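Local coordinates for protein putative peptidyl-arginine deiminase (Chlorobium tepidum, PDB 1XKN) that probably hydrolyses the guanidine group of agmatine or of arginine in peptides, as a putative deiminase, at residues 282-287 with 329-334. Residues are numbered along the deposited sequence; the frame is centred on the assembly and turned at random.
Sequences LPASYA and DLIWGL
L282, P283 and A284 pack against I331, W332 and L334, joining an inverse gamma turn centred on P283 to the 3-10 turn 330-333 of a putative deiminase. No hydrogen bond links the two segments; the contact is apolar. Its tight part is the fork of L282. CD1 lies 3.7 Å from I331 CG2, while CD2 reaches the rim of the W332 indole in the ring plane, 3.5 Å from CE3. The CB of W332 points away from segment 282-287, yet the CE3 edge of its ring comes back to that methyl. Outside the two segments the indole NE1 donates to the P30 carbonyl oxygen, K32 makes a cation-pi contact, and Y277 meets the ring edge-to-face. I331 lies against the backbone of the gamma turn. Its CG1, anti to the backbone N (chi1 -162°), sits 3.9 Å from A284 N. Its CD1 reaches P283 O at 3.6 Å. The looser side is at L334, which is partly exposed: its CD2 stands 4.3 Å from L282 CD2. The P283 ring also meets this residue, with CD 3.9 Å from L334 CD2. On the backbone side of L334, P283 CG rests 3.7 Å from L334 O.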
loop_
_atom_site.group_PDB
_atom_site.type_symbol
_atom_site.label_atom_id
_atom_site.label_comp_id
_atom_site.label_asym_id
_atom_site.label_seq_id
_atom_site.Cartn_x
_atom_site.Cartn_y
_atom_site.Cartn_z
ATOM N N LEU A 282 -8.021 -15.210 8.051
ATOM C CA LEU A 282 -7.060 -14.140 7.808
ATOM C C LEU A 282 -7.374 -13.487 6.459
ATOM O O LEU A 282 -7.828 -14.153 5.532
ATOM C CB LEU A 282 -5.634 -14.699 7.817
ATOM C CG LEU A 282 -5.276 -15.526 9.062
ATOM C CD1 LEU A 282 -3.790 -15.883 9.033
ATOM C CD2 LEU A 282 -5.607 -14.741 10.323
ATOM N N PRO A 283 -7.129 -12.173 6.335
ATOM C CA PRO A 283 -7.393 -11.414 5.105
ATOM C C PRO A 283 -6.389 -11.588 3.967
ATOM O O PRO A 283 -5.882 -10.612 3.417
ATOM C CB PRO A 283 -7.457 -9.977 5.608
ATOM C CG PRO A 283 -6.403 -9.967 6.671
ATOM C CD PRO A 283 -6.615 -11.289 7.398
ATOM N N ALA A 284 -6.118 -12.838 3.607
ATOM C CA ALA A 284 -5.183 -13.140 2.528
ATOM C C ALA A 284 -5.759 -12.693 1.187
ATOM O O ALA A 284 -6.895 -13.026 0.848
ATOM C CB ALA A 284 -4.898 -14.637 2.497
ATOM N N SER A 285 -4.973 -11.945 0.419
ATOM C CA SER A 285 -5.428 -11.472 -0.880
ATOM C C SER A 285 -4.289 -11.120 -1.826
ATOM O O SER A 285 -3.336 -10.444 -1.442
ATOM C CB SER A 285 -6.325 -10.247 -0.714
ATOM O OG SER A 285 -6.694 -9.735 -1.983
ATOM N N TYR A 286 -4.396 -11.583 -3.065
ATOM C CA TYR A 286 -3.376 -11.298 -4.063
ATOM C C TYR A 286 -3.413 -9.841 -4.499
ATOM O O TYR A 286 -2.474 -9.360 -5.125
ATOM C CB TYR A 286 -3.556 -12.197 -5.288
ATOM C CG TYR A 286 -3.467 -13.673 -4.981
ATOM C CD1 TYR A 286 -2.321 -14.218 -4.402
ATOM C CD2 TYR A 286 -4.529 -14.525 -5.265
ATOM C CE1 TYR A 286 -2.236 -15.581 -4.110
ATOM C CE2 TYR A 286 -4.460 -15.886 -4.982
ATOM C CZ TYR A 286 -3.314 -16.407 -4.405
ATOM O OH TYR A 286 -3.252 -17.749 -4.124
ATOM N N ALA A 287 -4.496 -9.137 -4.182
ATOM C CA ALA A 287 -4.597 -7.732 -4.560
ATOM C C ALA A 287 -3.632 -6.890 -3.733
ATOM O O ALA A 287 -3.354 -5.739 -4.075
ATOM C CB ALA A 287 -6.022 -7.227 -4.362
ATOM N N ASP A 329 2.916 -16.483 6.909
ATOM C CA ASP A 329 3.121 -16.034 8.278
ATOM C C ASP A 329 2.916 -14.534 8.413
ATOM O O ASP A 329 2.406 -14.062 9.429
ATOM C CB ASP A 329 4.519 -16.405 8.772
ATOM C CG ASP A 329 4.708 -17.902 8.909
ATOM O OD1 ASP A 329 3.899 -18.543 9.613
ATOM O OD2 ASP A 329 5.670 -18.429 8.317
ATOM N N LEU A 330 3.312 -13.776 7.398
ATOM C CA LEU A 330 3.148 -12.332 7.462
ATOM C C LEU A 330 1.684 -11.946 7.646
ATOM O O LEU A 330 1.366 -11.059 8.439
ATOM C CB LEU A 330 3.693 -11.672 6.194
ATOM C CG LEU A 330 3.587 -10.144 6.152
ATOM C CD1 LEU A 330 4.397 -9.539 7.291
ATOM C CD2 LEU A 330 4.092 -9.628 4.805
ATOM N N ILE A 331 0.798 -12.628 6.924
ATOM C CA ILE A 331 -0.634 -12.339 6.967
ATOM C C ILE A 331 -1.293 -12.450 8.348
ATOM O O ILE A 331 -2.409 -11.966 8.548
ATOM C CB ILE A 331 -1.398 -13.217 5.930
ATOM C CG1 ILE A 331 -2.780 -12.620 5.653
ATOM C CG2 ILE A 331 -1.531 -14.641 6.431
ATOM C CD1 ILE A 331 -2.738 -11.194 5.122
ATOM N N TRP A 332 -0.608 -13.082 9.296
ATOM C CA TRP A 332 -1.133 -13.206 10.655
ATOM C C TRP A 332 -1.164 -11.796 11.250
ATOM O O TRP A 332 -1.861 -11.535 12.230
ATOM C CB TRP A 332 -0.233 -14.133 11.486
ATOM C CG TRP A 332 -0.622 -14.305 12.939
ATOM C CD1 TRP A 332 0.227 -14.318 14.010
ATOM C CD2 TRP A 332 -1.941 -14.513 13.474
ATOM N NE1 TRP A 332 -0.476 -14.518 15.177
ATOM C CE2 TRP A 332 -1.807 -14.641 14.878
ATOM C CE3 TRP A 332 -3.216 -14.605 12.906
ATOM C CZ2 TRP A 332 -2.903 -14.854 15.720
ATOM C CZ3 TRP A 332 -4.311 -14.818 13.745
ATOM C CH2 TRP A 332 -4.144 -14.940 15.140
ATOM N N GLY A 333 -0.405 -10.890 10.634
ATOM C CA GLY A 333 -0.368 -9.505 11.077
ATOM C C GLY A 333 -1.561 -8.744 10.517
ATOM O O GLY A 333 -1.774 -7.572 10.837
ATOM N N LEU A 334 -2.326 -9.429 9.665
ATOM C CA LEU A 334 -3.535 -8.905 9.033
ATOM C C LEU A 334 -3.282 -7.942 7.871
ATOM O O LEU A 334 -4.145 -7.140 7.505
ATOM C CB LEU A 334 -4.443 -8.256 10.089
ATOM C CG LEU A 334 -4.674 -9.114 11.340
ATOM C CD1 LEU A 334 -5.576 -8.362 12.307
ATOM C CD2 LEU A 334 -5.303 -10.454 10.962
#